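Long-range contact in SmhA (Serratia marcescens, PDB 7A27), which is the A component of a tripartite alpha-pore-forming toxin, captured here in its soluble form, and probably acts with its partner proteins to perforate target membranes: residues V90-V104 and I328-E340. Sequence-based numbering, arbitrary orientation.
Sequences VNAVNALYSTEDPQV and IKQAKQIISLNAE
Ala-331 and Ile-335 approach the ring of Tyr-97 obliquely, where the end of helix 48-96 meets helix 325-358 at the tip of the elongated helical bundle. Helix 90-96 and helix 328-340 run roughly antiparallel, 150° between their N-to-C directions, with their axes 9.1 Å apart at closest. The tightly packed side faces the bundle interior. There the side chains of Ile-335 and Tyr-97 cross at about a right angle, bringing Ile-335 CD1 to 3.3 Å from Tyr-97 CE2. Ile-335 divides its branches, CD1 at the ring and CG2 3.9 Å from Val-93 CG1, apolar contacts that suit an isoleucine in a buried place. Ala-331, with only a methyl, lets the ring lie close to the backbone, while Val-104 CG2 lies over one ring face, offset toward its rim, and Ile-319 of helix 301-321 adds to the packing. Further along, Asn-94 is a knob in a hole formed by Lys-332, Ile-335, Ser-336 and Ala-339, whose small members leave room for the amide. With CG roughly anti to the backbone N (chi1 -153°), Asn-94 packs its CG 4.1 Å from Ala-339 CB. The loose side lies at the loop after helix 48-96, where exposed Thr-99 adds just a methyl contact to Ile-328. Lys-332 suits this rim: its aliphatic stem passes Tyr-97 in the opposite direction, and its extended chain carries NZ to a weak hydrogen bond with Tyr-97 O at 3.3 Å.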
ATOM      1  N   VAL A  90     -15.859  17.735 -13.849  1.00 74.36           N
ATOM      2  CA  VAL A  90     -15.068  18.759 -14.588  1.00 74.38           C
ATOM      3  C   VAL A  90     -15.428  18.687 -16.085  1.00 77.51           C
ATOM      4  O   VAL A  90     -15.621  19.760 -16.697  1.00 77.94           O
ATOM      5  CB  VAL A  90     -13.571  18.622 -14.285  1.00 72.63           C
ATOM      6  CG1 VAL A  90     -12.746  19.596 -15.109  1.00 73.51           C
ATOM      7  CG2 VAL A  90     -13.312  18.851 -12.798  1.00 70.68           C
ATOM      8  N   ASN A  91     -15.576  17.489 -16.654  1.00 79.33           N
ATOM      9  CA  ASN A  91     -16.029  17.309 -18.063  1.00 82.12           C
ATOM     10  C   ASN A  91     -17.338  18.076 -18.310  1.00 81.41           C
ATOM     11  O   ASN A  91     -17.483  18.697 -19.382  1.00 82.39           O
ATOM     12  CB  ASN A  91     -16.332  15.856 -18.424  1.00 84.55           C
ATOM     13  CG  ASN A  91     -15.115  15.088 -18.856  1.00 85.68           C
ATOM     14  OD1 ASN A  91     -13.975  15.480 -18.545  1.00 85.48           O
ATOM     15  ND2 ASN A  91     -15.386  13.994 -19.548  1.00 87.17           N
ATOM     16  N   ALA A  92     -18.266  17.985 -17.366  1.00 78.69           N
ATOM     17  CA  ALA A  92     -19.575  18.653 -17.439  1.00 80.81           C
ATOM     18  C   ALA A  92     -19.371  20.157 -17.628  1.00 80.48           C
ATOM     19  O   ALA A  92     -20.080  20.748 -18.481  1.00 79.97           O
ATOM     20  CB  ALA A  92     -20.353  18.363 -16.189  1.00 81.27           C
ATOM     21  N   VAL A  93     -18.447  20.744 -16.853  1.00 78.99           N
ATOM     22  CA  VAL A  93     -18.108  22.198 -16.929  1.00 79.34           C
ATOM     23  C   VAL A  93     -17.595  22.478 -18.341  1.00 81.21           C
ATOM     24  O   VAL A  93     -17.964  23.516 -18.933  1.00 80.28           O
ATOM     25  CB  VAL A  93     -17.073  22.632 -15.878  1.00 77.08           C
ATOM     26  CG1 VAL A  93     -16.776  24.113 -15.982  1.00 77.50           C
ATOM     27  CG2 VAL A  93     -17.518  22.314 -14.466  1.00 76.77           C
ATOM     28  N   ASN A  94     -16.775  21.572 -18.863  1.00 82.92           N
ATOM     29  CA  ASN A  94     -16.226  21.699 -20.229  1.00 86.12           C
ATOM     30  C   ASN A  94     -17.397  21.806 -21.203  1.00 90.09           C
ATOM     31  O   ASN A  94     -17.458  22.811 -21.927  1.00 91.02           O
ATOM     32  CB  ASN A  94     -15.313  20.532 -20.582  1.00 86.44           C
ATOM     33  CG  ASN A  94     -14.284  20.930 -21.600  1.00 89.07           C
ATOM     34  OD1 ASN A  94     -13.822  22.070 -21.588  1.00 91.85           O
ATOM     35  ND2 ASN A  94     -13.914  19.993 -22.451  1.00 91.48           N
ATOM     36  N   ALA A  95     -18.310  20.825 -21.161  1.00 92.40           N
ATOM     37  CA  ALA A  95     -19.502  20.708 -22.039  1.00 95.23           C
ATOM     38  C   ALA A  95     -20.381  21.973 -21.951  1.00 95.92           C
ATOM     39  O   ALA A  95     -20.928  22.391 -22.988  1.00 95.49           O
ATOM     40  CB  ALA A  95     -20.262  19.451 -21.689  1.00 95.05           C
ATOM     41  N   LEU A  96     -20.499  22.558 -20.756  1.00 95.16           N
ATOM     42  CA  LEU A  96     -21.286  23.798 -20.505  1.00 97.07           C
ATOM     43  C   LEU A  96     -20.730  24.948 -21.355  1.00 98.26           C
ATOM     44  O   LEU A  96     -21.505  25.827 -21.735  1.00 98.29           O
ATOM     45  CB  LEU A  96     -21.230  24.136 -19.007  1.00 96.12           C
ATOM     46  CG  LEU A  96     -21.809  25.499 -18.606  1.00 97.38           C
ATOM     47  CD1 LEU A  96     -23.265  25.621 -19.040  1.00 99.77           C
ATOM     48  CD2 LEU A  96     -21.663  25.782 -17.108  1.00 95.84           C
ATOM     49  N   TYR A  97     -19.421  24.958 -21.635  1.00 99.49           N
ATOM     50  CA  TYR A  97     -18.744  26.034 -22.410  1.00100.72           C
ATOM     51  C   TYR A  97     -18.823  25.751 -23.926  1.00104.37           C
ATOM     52  O   TYR A  97     -17.843  25.984 -24.681  1.00102.89           O
ATOM     53  CB  TYR A  97     -17.348  26.305 -21.836  1.00 97.63           C
ATOM     54  CG  TYR A  97     -17.306  27.401 -20.798  1.00 94.09           C
ATOM     55  CD1 TYR A  97     -17.125  28.723 -21.176  1.00 94.07           C
ATOM     56  CD2 TYR A  97     -17.432  27.133 -19.445  1.00 90.68           C
ATOM     57  CE1 TYR A  97     -17.058  29.748 -20.244  1.00 92.41           C
ATOM     58  CE2 TYR A  97     -17.373  28.145 -18.501  1.00 89.87           C
ATOM     59  CZ  TYR A  97     -17.192  29.460 -18.898  1.00 90.99           C
ATOM     60  OH  TYR A  97     -17.113  30.459 -17.965  1.00 90.45           O
ATOM     61  N   SER A  98     -19.994  25.286 -24.386  1.00108.59           N
ATOM     62  CA  SER A  98     -20.369  25.196 -25.828  1.00113.75           C
ATOM     63  C   SER A  98     -20.846  26.585 -26.315  1.00120.50           C
ATOM     64  O   SER A  98     -21.478  26.656 -27.370  1.00122.14           O
ATOM     65  CB  SER A  98     -21.397  24.121 -26.072  1.00114.17           C
ATOM     66  OG  SER A  98     -22.489  24.229 -25.165  1.00113.47           O
ATOM     67  N   THR A  99     -20.499  27.650 -25.563  1.00125.49           N
ATOM     68  CA  THR A  99     -20.804  29.101 -25.750  1.00128.36           C
ATOM     69  C   THR A  99     -22.076  29.244 -26.604  1.00131.25           C
ATOM     70  O   THR A  99     -22.066  29.915 -27.648  1.00132.89           O
ATOM     71  CB  THR A  99     -19.541  29.919 -26.119  1.00128.08           C
ATOM     72  OG1 THR A  99     -18.938  29.520 -27.354  1.00130.52           O
ATOM     73  CG2 THR A  99     -18.480  29.842 -25.037  1.00123.34           C
ATOM     74  N   GLU A 100     -23.158  28.628 -26.134  1.00131.87           N
ATOM     75  CA  GLU A 100     -24.511  28.722 -26.725  1.00135.91           C
ATOM     76  C   GLU A 100     -25.275  29.708 -25.833  1.00135.62           C
ATOM     77  O   GLU A 100     -26.180  30.364 -26.334  1.00137.03           O
ATOM     78  CB  GLU A 100     -25.189  27.346 -26.735  1.00137.44           C
ATOM     79  CG  GLU A 100     -24.246  26.161 -26.965  1.00136.76           C
ATOM     80  CD  GLU A 100     -24.921  24.820 -27.224  1.00138.29           C
ATOM     81  OE1 GLU A 100     -25.948  24.817 -27.936  1.00139.21           O
ATOM     82  OE2 GLU A 100     -24.421  23.766 -26.717  1.00137.70           O
ATOM     83  N   ASP A 101     -24.838  29.804 -24.570  1.00132.74           N
ATOM     84  CA  ASP A 101     -25.549  30.437 -23.429  1.00130.31           C
ATOM     85  C   ASP A 101     -25.118  31.900 -23.290  1.00130.32           C
ATOM     86  O   ASP A 101     -23.928  32.201 -23.230  1.00125.74           O
ATOM     87  CB  ASP A 101     -25.251  29.582 -22.195  1.00127.09           C
ATOM     88  CG  ASP A 101     -26.269  29.603 -21.074  1.00126.43           C
ATOM     89  OD1 ASP A 101     -26.890  30.648 -20.842  1.00126.61           O
ATOM     90  OD2 ASP A 101     -26.409  28.553 -20.442  1.00124.83           O
ATOM     91  N   PRO A 102     -26.070  32.867 -23.263  1.00132.34           N
ATOM     92  CA  PRO A 102     -25.714  34.287 -23.108  1.00130.93           C
ATOM     93  C   PRO A 102     -25.234  34.687 -21.697  1.00126.18           C
ATOM     94  O   PRO A 102     -24.681  35.753 -21.568  1.00122.69           O
ATOM     95  CB  PRO A 102     -27.021  35.025 -23.467  1.00133.06           C
ATOM     96  CG  PRO A 102     -28.130  34.021 -23.177  1.00132.76           C
ATOM     97  CD  PRO A 102     -27.523  32.653 -23.429  1.00132.39           C
ATOM     98  N   GLN A 103     -25.462  33.834 -20.692  1.00124.05           N
ATOM     99  CA  GLN A 103     -25.074  34.025 -19.262  1.00120.75           C
ATOM    100  C   GLN A 103     -24.006  32.976 -18.889  1.00116.40           C
ATOM    101  O   GLN A 103     -23.858  32.653 -17.680  1.00114.29           O
ATOM    102  CB  GLN A 103     -26.266  33.780 -18.321  1.00120.96           C
ATOM    103  CG  GLN A 103     -27.626  34.344 -18.737  1.00122.12           C
ATOM    104  CD  GLN A 103     -28.740  33.671 -17.957  1.00121.81           C
ATOM    105  OE1 GLN A 103     -28.808  32.444 -17.868  1.00120.81           O
ATOM    106  NE2 GLN A 103     -29.641  34.458 -17.385  1.00121.52           N
ATOM    107  N   VAL A 104     -23.287  32.445 -19.883  1.00113.96           N
ATOM    108  CA  VAL A 104     -22.343  31.295 -19.738  1.00108.99           C
ATOM    109  C   VAL A 104     -21.377  31.508 -18.564  1.00103.69           C
ATOM    110  O   VAL A 104     -21.155  30.538 -17.855  1.00101.23           O
ATOM    111  CB  VAL A 104     -21.608  31.005 -21.060  1.00110.05           C
ATOM    112  CG1 VAL A 104     -20.655  32.119 -21.449  1.00111.17           C
ATOM    113  CG2 VAL A 104     -20.922  29.647 -21.037  1.00108.62           C
ATOM    114  N   ILE A 328     -14.474  35.116 -22.416  1.00 90.74           N
ATOM    115  CA  ILE A 328     -15.240  33.828 -22.431  1.00 89.76           C
ATOM    116  C   ILE A 328     -14.428  32.786 -23.218  1.00 89.50           C
ATOM    117  O   ILE A 328     -14.357  31.626 -22.788  1.00 85.92           O
ATOM    118  CB  ILE A 328     -16.671  34.036 -22.982  1.00 91.49           C
ATOM    119  CG1 ILE A 328     -17.511  34.902 -22.037  1.00 91.04           C
ATOM    120  CG2 ILE A 328     -17.354  32.701 -23.278  1.00 91.30           C
ATOM    121  CD1 ILE A 328     -18.865  35.265 -22.595  1.00 93.17           C
ATOM    122  N   LYS A 329     -13.820  33.195 -24.331  1.00 93.34           N
ATOM    123  CA  LYS A 329     -12.992  32.313 -25.191  1.00 94.30           C
ATOM    124  C   LYS A 329     -11.784  31.829 -24.374  1.00 91.59           C
ATOM    125  O   LYS A 329     -11.452  30.623 -24.462  1.00 90.63           O
ATOM    126  CB  LYS A 329     -12.563  33.040 -26.468  1.00 97.87           C
ATOM    127  CG  LYS A 329     -12.145  32.100 -27.583  1.00101.14           C
ATOM    128  CD  LYS A 329     -10.899  32.522 -28.361  1.00104.91           C
ATOM    129  CE  LYS A 329      -9.620  32.284 -27.565  1.00104.30           C
ATOM    130  NZ  LYS A 329      -8.405  32.278 -28.427  1.00105.97           N
ATOM    131  N   GLN A 330     -11.163  32.726 -23.594  1.00 90.44           N
ATOM    132  CA  GLN A 330      -9.977  32.446 -22.734  1.00 88.84           C
ATOM    133  C   GLN A 330     -10.382  31.471 -21.619  1.00 86.54           C
ATOM    134  O   GLN A 330      -9.592  30.571 -21.309  1.00 84.86           O
ATOM    135  CB  GLN A 330      -9.408  33.745 -22.155  1.00 89.10           C
ATOM    136  CG  GLN A 330      -8.127  33.601 -21.335  1.00 87.98           C
ATOM    137  CD  GLN A 330      -7.684  34.902 -20.696  1.00 87.90           C
ATOM    138  OE1 GLN A 330      -8.314  35.951 -20.807  1.00 88.16           O
ATOM    139  NE2 GLN A 330      -6.617  34.840 -19.923  1.00 87.75           N
ATOM    140  N   ALA A 331     -11.552  31.659 -21.014  1.00 85.91           N
ATOM    141  CA  ALA A 331     -12.091  30.793 -19.946  1.00 84.77           C
ATOM    142  C   ALA A 331     -12.373  29.388 -20.497  1.00 85.35           C
ATOM    143  O   ALA A 331     -12.055  28.408 -19.800  1.00 83.94           O
ATOM    144  CB  ALA A 331     -13.328  31.412 -19.366  1.00 85.20           C
ATOM    145  N   LYS A 332     -12.971  29.286 -21.688  1.00 87.63           N
ATOM    146  CA  LYS A 332     -13.263  27.982 -22.340  1.00 89.09           C
ATOM    147  C   LYS A 332     -11.949  27.191 -22.457  1.00 89.33           C
ATOM    148  O   LYS A 332     -11.951  25.958 -22.195  1.00 87.25           O
ATOM    149  CB  LYS A 332     -13.902  28.165 -23.721  1.00 91.66           C
ATOM    150  CG  LYS A 332     -13.972  26.858 -24.503  1.00 93.31           C
ATOM    151  CD  LYS A 332     -14.819  26.763 -25.730  1.00 95.91           C
ATOM    152  CE  LYS A 332     -14.719  25.345 -26.253  1.00 96.79           C
ATOM    153  NZ  LYS A 332     -15.838  25.007 -27.156  1.00 99.82           N
ATOM    154  N   GLN A 333     -10.893  27.900 -22.867  1.00 91.16           N
ATOM    155  CA  GLN A 333      -9.511  27.400 -23.077  1.00 91.73           C
ATOM    156  C   GLN A 333      -8.924  26.921 -21.732  1.00 86.99           C
ATOM    157  O   GLN A 333      -8.445  25.767 -21.680  1.00 84.32           O
ATOM    158  CB  GLN A 333      -8.719  28.515 -23.780  1.00 97.58           C
ATOM    159  CG  GLN A 333      -7.198  28.389 -23.707  1.00100.38           C
ATOM    160  CD  GLN A 333      -6.714  27.095 -24.313  1.00103.62           C
ATOM    161  OE1 GLN A 333      -7.421  26.459 -25.098  1.00106.81           O
ATOM    162  NE2 GLN A 333      -5.500  26.701 -23.949  1.00103.76           N
ATOM    163  N   ILE A 334      -9.000  27.747 -20.680  1.00 83.79           N
ATOM    164  CA  ILE A 334      -8.470  27.427 -19.319  1.00 81.13           C
ATOM    165  C   ILE A 334      -9.183  26.158 -18.815  1.00 80.71           C
ATOM    166  O   ILE A 334      -8.499  25.276 -18.239  1.00 78.21           O
ATOM    167  CB  ILE A 334      -8.637  28.585 -18.304  1.00 79.61           C
ATOM    168  CG1 ILE A 334      -8.053  29.939 -18.718  1.00 80.51           C
ATOM    169  CG2 ILE A 334      -8.083  28.160 -16.957  1.00 77.73           C
ATOM    170  CD1 ILE A 334      -6.563  30.118 -18.593  1.00 81.07           C
ATOM    171  N   ILE A 335     -10.501  26.052 -19.031  1.00 81.50           N
ATOM    172  CA  ILE A 335     -11.333  24.898 -18.568  1.00 80.31           C
ATOM    173  C   ILE A 335     -11.034  23.646 -19.410  1.00 79.75           C
ATOM    174  O   ILE A 335     -10.827  22.562 -18.801  1.00 78.34           O
ATOM    175  CB  ILE A 335     -12.828  25.266 -18.558  1.00 81.75           C
ATOM    176  CG1 ILE A 335     -13.125  26.288 -17.464  1.00 81.85           C
ATOM    177  CG2 ILE A 335     -13.688  24.027 -18.392  1.00 81.59           C
ATOM    178  CD1 ILE A 335     -14.528  26.853 -17.528  1.00 83.50           C
ATOM    179  N   SER A 336     -11.001  23.769 -20.741  1.00 80.27           N
ATOM    180  CA  SER A 336     -10.729  22.623 -21.650  1.00 80.81           C
ATOM    181  C   SER A 336      -9.386  21.970 -21.292  1.00 78.23           C
ATOM    182  O   SER A 336      -9.320  20.733 -21.342  1.00 76.56           O
ATOM    183  CB  SER A 336     -10.778  23.022 -23.102  1.00 83.62           C
ATOM    184  OG  SER A 336      -9.480  23.240 -23.637  1.00 85.86           O
ATOM    185  N   LEU A 337      -8.368  22.773 -20.966  1.00 77.69           N
ATOM    186  CA  LEU A 337      -6.996  22.297 -20.618  1.00 77.93           C
ATOM    187  C   LEU A 337      -7.028  21.521 -19.296  1.00 74.64           C
ATOM    188  O   LEU A 337      -6.384  20.453 -19.198  1.00 71.80           O
ATOM    189  CB  LEU A 337      -6.008  23.469 -20.468  1.00 79.32           C
ATOM    190  CG  LEU A 337      -5.232  23.996 -21.674  1.00 82.51           C
ATOM    191  CD1 LEU A 337      -3.884  24.533 -21.188  1.00 82.21           C
ATOM    192  CD2 LEU A 337      -5.025  22.933 -22.756  1.00 84.41           C
ATOM    193  N   ASN A 338      -7.716  22.072 -18.298  1.00 73.39           N
ATOM    194  CA  ASN A 338      -7.798  21.464 -16.950  1.00 72.22           C
ATOM    195  C   ASN A 338      -8.636  20.177 -17.037  1.00 72.91           C
ATOM    196  O   ASN A 338      -8.341  19.245 -16.271  1.00 71.89           O
ATOM    197  CB  ASN A 338      -8.204  22.523 -15.935  1.00 70.78           C
ATOM    198  CG  ASN A 338      -7.041  23.430 -15.582  1.00 70.08           C
ATOM    199  OD1 ASN A 338      -6.002  22.953 -15.123  1.00 70.26           O
ATOM    200  ND2 ASN A 338      -7.207  24.731 -15.756  1.00 69.29           N
ATOM    201  N   ALA A 339      -9.578  20.083 -17.978  1.00 74.32           N
ATOM    202  CA  ALA A 339     -10.379  18.857 -18.207  1.00 74.76           C
ATOM    203  C   ALA A 339      -9.457  17.713 -18.626  1.00 74.62           C
ATOM    204  O   ALA A 339      -9.570  16.621 -18.039  1.00 73.03           O
ATOM    205  CB  ALA A 339     -11.439  19.103 -19.245  1.00 77.11           C
ATOM    206  N   GLU A 340      -8.580  17.963 -19.604  1.00 77.36           N
ATOM    207  CA  GLU A 340      -7.602  16.967 -20.129  1.00 78.62           C
ATOM    208  C   GLU A 340      -6.786  16.423 -18.955  1.00 74.64           C
ATOM    209  O   GLU A 340      -6.544  15.209 -18.927  1.00 74.23           O
ATOM    210  CB  GLU A 340      -6.674  17.560 -21.194  1.00 81.94           C
ATOM    211  CG  GLU A 340      -7.389  17.854 -22.513  1.00 87.41           C
ATOM    212  CD  GLU A 340      -6.625  18.627 -23.590  1.00 91.68           C
ATOM    213  OE1 GLU A 340      -7.302  19.339 -24.405  1.00 93.24           O
ATOM    214  OE2 GLU A 340      -5.358  18.513 -23.641  1.00 92.22           O
TER